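Local coordinates for endonuclease V (PDB 3GA2), which probably repairs deaminated DNA with the help of magnesium, nicking a strand at the second phosphodiester bond 3' to a deoxyinosine, at residues D5-D10 against F22-R27; I63-D66 against E71-E74; Y165-I168 against E173-G176. The protein carries 1 engineered substitution. One frame throughout, in Å; residues are numbered along the deposited sequence.

Interaction 1: residues D5-D10 against F22-R27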
loop_
_atom_site.group_PDB
_atom_site.type_symbol
_atom_site.label_atom_id
_atom_site.label_comp_id
_atom_site.label_asym_id
_atom_site.label_seq_id
_atom_site.Cartn_x
_atom_site.Cartn_y
_atom_site.Cartn_z
ATOM N N ASP A 5 10.305 12.537 -9.469
ATOM C CA ASP A 5 10.471 13.507 -8.389
ATOM C C ASP A 5 9.225 14.386 -8.306
ATOM O O ASP A 5 9.265 15.572 -8.633
ATOM C CB ASP A 5 11.700 14.382 -8.651
ATOM C CG ASP A 5 12.191 15.087 -7.400
ATOM O OD1 ASP A 5 11.366 15.687 -6.680
ATOM O OD2 ASP A 5 13.411 15.047 -7.140
ATOM N N VAL A 6 8.118 13.794 -7.868
ATOM C CA VAL A 6 6.850 14.507 -7.756
ATOM C C VAL A 6 6.963 15.777 -6.920
ATOM O O VAL A 6 6.666 16.869 -7.400
ATOM C CB VAL A 6 5.764 13.610 -7.132
ATOM C CG1 VAL A 6 4.432 14.336 -7.130
ATOM C CG2 VAL A 6 5.662 12.304 -7.906
ATOM N N HIS A 7 7.383 15.629 -5.667
ATOM C CA HIS A 7 7.524 16.774 -4.783
ATOM C C HIS A 7 8.511 16.519 -3.655
ATOM O O HIS A 7 8.936 15.388 -3.417
ATOM C CB HIS A 7 6.170 17.157 -4.175
ATOM C CG HIS A 7 5.571 16.096 -3.302
ATOM N ND1 HIS A 7 4.662 15.169 -3.771
ATOM C CD2 HIS A 7 5.736 15.826 -1.987
ATOM C CE1 HIS A 7 4.291 14.380 -2.781
ATOM N NE2 HIS A 7 4.927 14.756 -1.686
ATOM N N LYS A 8 8.859 17.588 -2.949
ATOM C CA LYS A 8 9.792 17.500 -1.837
ATOM C C LYS A 8 9.016 17.261 -0.549
ATOM O O LYS A 8 7.792 17.363 -0.526
ATOM C CB LYS A 8 10.591 18.800 -1.737
ATOM C CG LYS A 8 9.720 20.021 -1.494
ATOM C CD LYS A 8 10.241 21.244 -2.225
ATOM C CE LYS A 8 9.248 22.394 -2.131
ATOM N NZ LYS A 8 9.597 23.515 -3.048
ATOM N N PHE A 9 9.732 16.944 0.520
ATOM C CA PHE A 9 9.100 16.692 1.807
ATOM C C PHE A 9 9.465 17.773 2.818
ATOM O O PHE A 9 10.013 17.479 3.878
ATOM C CB PHE A 9 9.525 15.315 2.318
ATOM C CG PHE A 9 9.076 14.187 1.434
ATOM C CD1 PHE A 9 7.799 13.651 1.561
ATOM C CD2 PHE A 9 9.906 13.704 0.431
ATOM C CE1 PHE A 9 7.356 12.651 0.700
ATOM C CE2 PHE A 9 9.474 12.707 -0.434
ATOM C CZ PHE A 9 8.195 12.181 -0.299
ATOM N N ASP A 10 9.158 19.027 2.487
ATOM C CA ASP A 10 9.461 20.150 3.374
ATOM C C ASP A 10 8.210 20.751 4.014
ATOM O O ASP A 10 8.274 21.830 4.605
ATOM C CB ASP A 10 10.197 21.254 2.610
ATOM C CG ASP A 10 11.478 20.771 1.973
ATOM O OD1 ASP A 10 12.344 20.221 2.690
ATOM O OD2 ASP A 10 11.629 20.950 0.748
ATOM N N PHE A 22 -4.348 17.699 -2.365
ATOM C CA PHE A 22 -5.348 18.223 -3.286
ATOM C C PHE A 22 -4.829 18.342 -4.713
ATOM O O PHE A 22 -5.578 18.164 -5.674
ATOM C CB PHE A 22 -5.870 19.572 -2.780
ATOM C CG PHE A 22 -6.884 19.449 -1.670
ATOM C CD1 PHE A 22 -8.037 18.690 -1.847
ATOM C CD2 PHE A 22 -6.697 20.104 -0.458
ATOM C CE1 PHE A 22 -8.989 18.586 -0.834
ATOM C CE2 PHE A 22 -7.646 20.004 0.561
ATOM C CZ PHE A 22 -8.794 19.245 0.369
ATOM N N ASN A 23 -3.543 18.632 -4.855
ATOM C CA ASN A 23 -2.957 18.747 -6.179
ATOM C C ASN A 23 -2.894 17.374 -6.835
ATOM O O ASN A 23 -3.406 17.176 -7.934
ATOM C CB ASN A 23 -1.549 19.341 -6.084
ATOM C CG ASN A 23 -1.565 20.841 -5.857
ATOM O OD1 ASN A 23 -0.536 21.448 -5.553
ATOM N ND2 ASN A 23 -2.733 21.448 -6.017
ATOM N N LEU A 24 -2.271 16.422 -6.150
ATOM C CA LEU A 24 -2.138 15.073 -6.683
ATOM C C LEU A 24 -3.484 14.377 -6.854
ATOM O O LEU A 24 -3.674 13.608 -7.797
ATOM C CB LEU A 24 -1.240 14.241 -5.770
ATOM C CG LEU A 24 0.183 14.777 -5.604
ATOM C CD1 LEU A 24 0.929 13.899 -4.616
ATOM C CD2 LEU A 24 0.898 14.805 -6.952
ATOM N N LYS A 25 -4.416 14.658 -5.948
ATOM C CA LYS A 25 -5.737 14.050 -5.995
ATOM C C LYS A 25 -6.431 14.306 -7.327
ATOM O O LYS A 25 -7.195 13.473 -7.805
ATOM C CB LYS A 25 -6.606 14.576 -4.849
ATOM C CG LYS A 25 -7.950 13.887 -4.734
ATOM C CD LYS A 25 -8.674 14.252 -3.447
ATOM C CE LYS A 25 -9.046 15.715 -3.392
ATOM N NZ LYS A 25 -9.858 16.016 -2.183
ATOM N N ASN A 26 -6.167 15.456 -7.930
ATOM C CA ASN A 26 -6.789 15.775 -9.203
ATOM C C ASN A 26 -6.070 15.084 -10.353
ATOM O O ASN A 26 -6.464 15.215 -11.511
ATOM C CB ASN A 26 -6.812 17.291 -9.413
ATOM C CG ASN A 26 -7.702 17.998 -8.408
ATOM O OD1 ASN A 26 -8.880 17.663 -8.262
ATOM N ND2 ASN A 26 -7.146 18.981 -7.711
ATOM N N ARG A 27 -5.021 14.338 -10.025
ATOM C CA ARG A 27 -4.245 13.618 -11.032
ATOM C C ARG A 27 -4.451 12.105 -10.923
ATOM O O ARG A 27 -3.707 11.323 -11.514
ATOM C CB ARG A 27 -2.757 13.958 -10.888
ATOM C CG ARG A 27 -2.424 15.418 -11.175
ATOM C CD ARG A 27 -0.960 15.729 -10.885
ATOM N NE ARG A 27 -0.057 14.841 -11.616
ATOM C CZ ARG A 27 1.269 14.859 -11.509
ATOM N NH1 ARG A 27 1.866 15.726 -10.699
ATOM N NH2 ARG A 27 2.001 14.003 -12.208
#

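Interaction 2: residues I63-D66 against E71-E74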
loop_
_atom_site.group_PDB
_atom_site.type_symbol
_atom_site.label_atom_id
_atom_site.label_comp_id
_atom_site.label_asym_id
_atom_site.label_seq_id
_atom_site.Cartn_x
_atom_site.Cartn_y
_atom_site.Cartn_z
ATOM N N ILE A 63 9.170 -6.542 -1.641
ATOM C CA ILE A 63 9.386 -7.912 -2.074
ATOM C C ILE A 63 8.821 -8.018 -3.479
ATOM O O ILE A 63 7.646 -7.736 -3.688
ATOM C CB ILE A 63 8.630 -8.913 -1.185
ATOM C CG1 ILE A 63 8.952 -8.652 0.284
ATOM C CG2 ILE A 63 9.002 -10.333 -1.579
ATOM C CD1 ILE A 63 10.416 -8.833 0.636
ATOM N N VAL A 64 9.658 -8.405 -4.433
ATOM C CA VAL A 64 9.229 -8.546 -5.816
ATOM C C VAL A 64 9.083 -10.023 -6.143
ATOM O O VAL A 64 9.989 -10.808 -5.880
ATOM C CB VAL A 64 10.264 -7.937 -6.792
ATOM C CG1 VAL A 64 9.711 -7.941 -8.206
ATOM C CG2 VAL A 64 10.613 -6.511 -6.365
ATOM N N ILE A 65 7.934 -10.417 -6.685
ATOM C CA ILE A 65 7.755 -11.811 -7.055
ATOM C C ILE A 65 7.473 -11.925 -8.546
ATOM O O ILE A 65 7.110 -10.945 -9.194
ATOM C CB ILE A 65 6.593 -12.489 -6.279
ATOM C CG1 ILE A 65 5.260 -11.832 -6.639
ATOM C CG2 ILE A 65 6.848 -12.395 -4.770
ATOM C CD1 ILE A 65 4.060 -12.685 -6.299
ATOM N N ASP A 66 7.668 -13.125 -9.086
ATOM C CA ASP A 66 7.401 -13.396 -10.493
ATOM C C ASP A 66 5.891 -13.572 -10.535
ATOM O O ASP A 66 5.332 -14.323 -9.736
ATOM C CB ASP A 66 8.111 -14.687 -10.917
ATOM C CG ASP A 66 7.757 -15.116 -12.327
ATOM O OD1 ASP A 66 6.641 -15.640 -12.535
ATOM O OD2 ASP A 66 8.592 -14.919 -13.228
ATOM N N GLU A 71 7.263 -16.755 -7.291
ATOM C CA GLU A 71 8.530 -16.886 -6.582
ATOM C C GLU A 71 9.187 -15.526 -6.371
ATOM O O GLU A 71 9.026 -14.610 -7.179
ATOM C CB GLU A 71 9.471 -17.821 -7.351
ATOM C CG GLU A 71 9.014 -19.278 -7.320
ATOM C CD GLU A 71 9.768 -20.168 -8.292
ATOM O OE1 GLU A 71 10.989 -19.979 -8.453
ATOM O OE2 GLU A 71 9.135 -21.071 -8.882
ATOM N N VAL A 72 9.925 -15.402 -5.275
ATOM C CA VAL A 72 10.605 -14.157 -4.943
ATOM C C VAL A 72 11.827 -13.987 -5.837
ATOM O O VAL A 72 12.676 -14.873 -5.916
ATOM C CB VAL A 72 11.045 -14.157 -3.467
ATOM C CG1 VAL A 72 11.781 -12.877 -3.138
ATOM C CG2 VAL A 72 9.831 -14.325 -2.574
ATOM N N ILE A 73 11.913 -12.849 -6.516
ATOM C CA ILE A 73 13.043 -12.601 -7.396
ATOM C C ILE A 73 13.941 -11.490 -6.891
ATOM O O ILE A 73 15.087 -11.375 -7.316
ATOM C CB ILE A 73 12.578 -12.261 -8.829
ATOM C CG1 ILE A 73 11.674 -11.028 -8.813
ATOM C CG2 ILE A 73 11.864 -13.456 -9.422
ATOM C CD1 ILE A 73 11.133 -10.651 -10.177
ATOM N N GLU A 74 13.428 -10.668 -5.987
ATOM C CA GLU A 74 14.224 -9.577 -5.445
ATOM C C GLU A 74 13.667 -9.050 -4.124
ATOM O O GLU A 74 12.454 -9.016 -3.907
ATOM C CB GLU A 74 14.320 -8.433 -6.470
ATOM C CG GLU A 74 15.056 -7.194 -5.956
ATOM C CD GLU A 74 15.308 -6.151 -7.034
ATOM O OE1 GLU A 74 14.384 -5.848 -7.820
ATOM O OE2 GLU A 74 16.433 -5.616 -7.088
#

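Interaction 3: residues Y165-I168 against E173-G176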
loop_
_atom_site.group_PDB
_atom_site.type_symbol
_atom_site.label_atom_id
_atom_site.label_comp_id
_atom_site.label_asym_id
_atom_site.label_seq_id
_atom_site.Cartn_x
_atom_site.Cartn_y
_atom_site.Cartn_z
ATOM N N TYR A 165 -17.078 -10.107 -1.721
ATOM C CA TYR A 165 -16.791 -8.713 -1.422
ATOM C C TYR A 165 -18.040 -7.852 -1.407
ATOM O O TYR A 165 -19.107 -8.273 -1.841
ATOM C CB TYR A 165 -15.807 -8.164 -2.461
ATOM C CG TYR A 165 -16.402 -8.024 -3.846
ATOM C CD1 TYR A 165 -17.097 -6.876 -4.202
ATOM C CD2 TYR A 165 -16.286 -9.042 -4.790
ATOM C CE1 TYR A 165 -17.663 -6.736 -5.457
ATOM C CE2 TYR A 165 -16.853 -8.915 -6.062
ATOM C CZ TYR A 165 -17.539 -7.754 -6.385
ATOM O OH TYR A 165 -18.101 -7.585 -7.628
ATOM N N THR A 166 -17.892 -6.639 -0.887
ATOM C CA THR A 166 -18.980 -5.679 -0.849
ATOM C C THR A 166 -18.326 -4.344 -1.150
ATOM O O THR A 166 -17.191 -4.105 -0.740
ATOM C CB THR A 166 -19.656 -5.602 0.544
ATOM O OG1 THR A 166 -18.699 -5.160 1.516
ATOM C CG2 THR A 166 -20.209 -6.965 0.949
ATOM N N ASP A 167 -19.027 -3.484 -1.877
ATOM C CA ASP A 167 -18.479 -2.179 -2.211
ATOM C C ASP A 167 -18.699 -1.220 -1.057
ATOM O O ASP A 167 -19.778 -1.182 -0.468
ATOM C CB ASP A 167 -19.153 -1.591 -3.458
ATOM C CG ASP A 167 -18.774 -2.314 -4.728
ATOM O OD1 ASP A 167 -17.658 -2.867 -4.791
ATOM O OD2 ASP A 167 -19.584 -2.312 -5.678
ATOM N N ILE A 168 -17.665 -0.456 -0.733
ATOM C CA ILE A 168 -17.759 0.531 0.328
ATOM C C ILE A 168 -18.109 1.813 -0.408
ATOM O O ILE A 168 -17.277 2.370 -1.118
ATOM C CB ILE A 168 -16.418 0.689 1.038
ATOM C CG1 ILE A 168 -16.001 -0.657 1.627
ATOM C CG2 ILE A 168 -16.520 1.761 2.123
ATOM C CD1 ILE A 168 -14.547 -0.719 2.050
ATOM N N GLU A 173 -20.191 7.217 -4.156
ATOM C CA GLU A 173 -18.949 6.879 -4.839
ATOM C C GLU A 173 -18.305 5.654 -4.220
ATOM O O GLU A 173 -18.342 5.465 -3.002
ATOM C CB GLU A 173 -17.980 8.062 -4.802
ATOM C CG GLU A 173 -18.262 9.087 -5.886
ATOM C CD GLU A 173 -17.284 10.243 -5.885
ATOM O OE1 GLU A 173 -16.065 9.994 -5.760
ATOM O OE2 GLU A 173 -17.739 11.402 -6.025
ATOM N N VAL A 174 -17.728 4.808 -5.063
ATOM C CA VAL A 174 -17.079 3.602 -4.576
ATOM C C VAL A 174 -15.654 3.902 -4.130
ATOM O O VAL A 174 -14.791 4.188 -4.958
ATOM C CB VAL A 174 -17.015 2.514 -5.663
ATOM C CG1 VAL A 174 -16.232 1.319 -5.137
ATOM C CG2 VAL A 174 -18.416 2.096 -6.068
ATOM N N TYR A 175 -15.404 3.836 -2.829
ATOM C CA TYR A 175 -14.058 4.090 -2.316
ATOM C C TYR A 175 -13.180 2.848 -2.373
ATOM O O TYR A 175 -11.964 2.947 -2.530
ATOM C CB TYR A 175 -14.104 4.598 -0.872
ATOM C CG TYR A 175 -14.373 6.081 -0.737
ATOM C CD1 TYR A 175 -13.567 6.881 0.080
ATOM C CD2 TYR A 175 -15.434 6.684 -1.409
ATOM C CE1 TYR A 175 -13.809 8.248 0.225
ATOM C CE2 TYR A 175 -15.687 8.050 -1.271
ATOM C CZ TYR A 175 -14.873 8.823 -0.459
ATOM O OH TYR A 175 -15.107 10.171 -0.351
ATOM N N GLY A 176 -13.805 1.682 -2.238
ATOM C CA GLY A 176 -13.073 0.429 -2.263
ATOM C C GLY A 176 -13.990 -0.741 -1.932
ATOM O O GLY A 176 -15.209 -0.622 -2.044
#

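Interaction 1: residues D5-D10 against F22-R27
Val-6 and His-7 meet the single side chain of Leu-24, one at each of its two methyl groups. The contact lies on the periphery of the RNase H-like fold of endonuclease V, where the N-terminal chain without regular structure comes back against helix 14-25, the helix it leads into. The closer approach is purely apolar: Val-6 CG1 comes to 3.6 Å from Leu-24 CD2, the two side chains meeting at a slant. CG1 is the branch anti to the backbone N of Val-6 (chi1 -175°), and this sends it, not CG2, across to the leucine. The other methyl, Leu-24 CD1, sits obliquely to the imidazole, 3.9 Å from His-7 CE1. His-7 ND1 is nearly as close to this methyl and has no polar partner anywhere in the model, although the contact buries it.

Helix 128-136 lies against both segments: Val-6 and Leu-24 touch Phe-134, and Leu-24 also touches His-131. The His-7 ring is flanked by Phe-135, in an edge-to-face arrangement, and by His-131, neighbours that are likely to limit its rotation together with the leucine. No hydrogen bond links the two segments, and the backbones stay well apart, with Val-6 CA 9.1 Å from Leu-24 CA; side chains alone span the gap. On the helix side, the backbone carbonyl of the leucine is engaged within its own segment: Leu-24 O accepts a hydrogen bond from Arg-27 N (2.7 Å).

Interaction 2: residues I63-D66 against E71-E74
Val-64 and Glu-74 form an antiparallel hydrogen-bonded pair that is part of a classic beta bulge, Ile-73 and Glu-74 both facing Val-64. The nearly straight bond from Val-64 N to Glu-74 O is 2.9 Å (175° at the hydrogen). Val-64 O accepts twice, firmly from Ile-73 N at 2.9 Å and weakly from Glu-74 N at 3.4 Å. Beyond the bulge, Asp-66 N donates to Glu-71 O over 2.8 Å, with the donor in the carbonyl plane of Glu-71. Ile-73 holds CG1 between its backbone N and carbonyl carbon (chi1 59°) and runs on extended, crossing Val-64 at a slant with CD1 3.6 Å from Val-64 CG1. Val-64 and Glu-74 run alongside each other, pointing the same way; the glutamate carboxylate is held farther on by Thr-108 OG1 and Glu-107 N. Ile-65 and Val-72 pair on the other face, CG2 to CG2 at 4.2 Å. Asp-66 OD1 turns into the connecting turn, to Thr-69 N. Helix 217-235 covers the Ile-65 and Val-72 face through Pro-218 and Leu-221, whereas Leu-106 and Pro-110 pack on Val-64; strand 41-52 continues the sheet beyond strand 55-66, through backbone hydrogen bonds of Ile-63 with Gly-44 and of Ile-65 with Thr-42.

Interaction 3: residues Y165-I168 against E173-G176
Ile-168 carries CG1 beside its own backbone N (chi1 -59°), and because that N is bonded to Gly-176 O, the torsion lays the side chain against the glycine peptide. Its CB lies 3.6 Å from Gly-176 O, and its CD1 reaches 4.0 Å from Gly-176 C. The two residues form an antiparallel hydrogen-bonded pair in the beta hairpin of strands 165-170 and 173-179. The bond from Ile-168 N to Gly-176 O, 2.8 Å long, is nearly straight at the hydrogen (175°), although the donor is tilted out of the carbonyl plane. Tyr-175 N returns the second bond, 2.9 Å to Ile-168 O, approaching almost along the C=O axis. The tyrosine ring leads away from the hairpin partner to meet His-125 and Leu-121, while Tyr-147 touches Ile-168. With Ile-168 cut back to an alanine, the packing against the Gly-176 peptide and Tyr-147 would probably be lost, leaving a gap there. Asp-167, beside this pair, directs OD1 to a salt bridge with Arg-177 NE, one residue beyond Gly-176. Between the two segments themselves, the chemistry therefore implies a junction held mainly by main-chain polar groups, with one aliphatic side chain lying against the glycine carbonyl.

How the interactions relate
Interactions 2 and 3 are strand pairings in beta hairpins at the two ends of the same mixed sheet: strand 72-81 forms one edge, strand 165-170 the other, and the contact centres are about 30 Å apart. Interaction 1 is instead side-chain packing of the N-terminal segment on a helix, its centre about 29 Å from that of interaction 2 and about 25 Å from that of interaction 3. Its nearest atoms come within about 8 Å of interaction 3, and adjacent loop residues touch one contact each: Asn-124 bonds Lys-25, and His-125 meets Tyr-175. Interaction 2 is the one near the predicted magnesium site, the Ile-63 side chain lying about 7 Å from that of Asp-46 and about 10 Å from that of Asp-116.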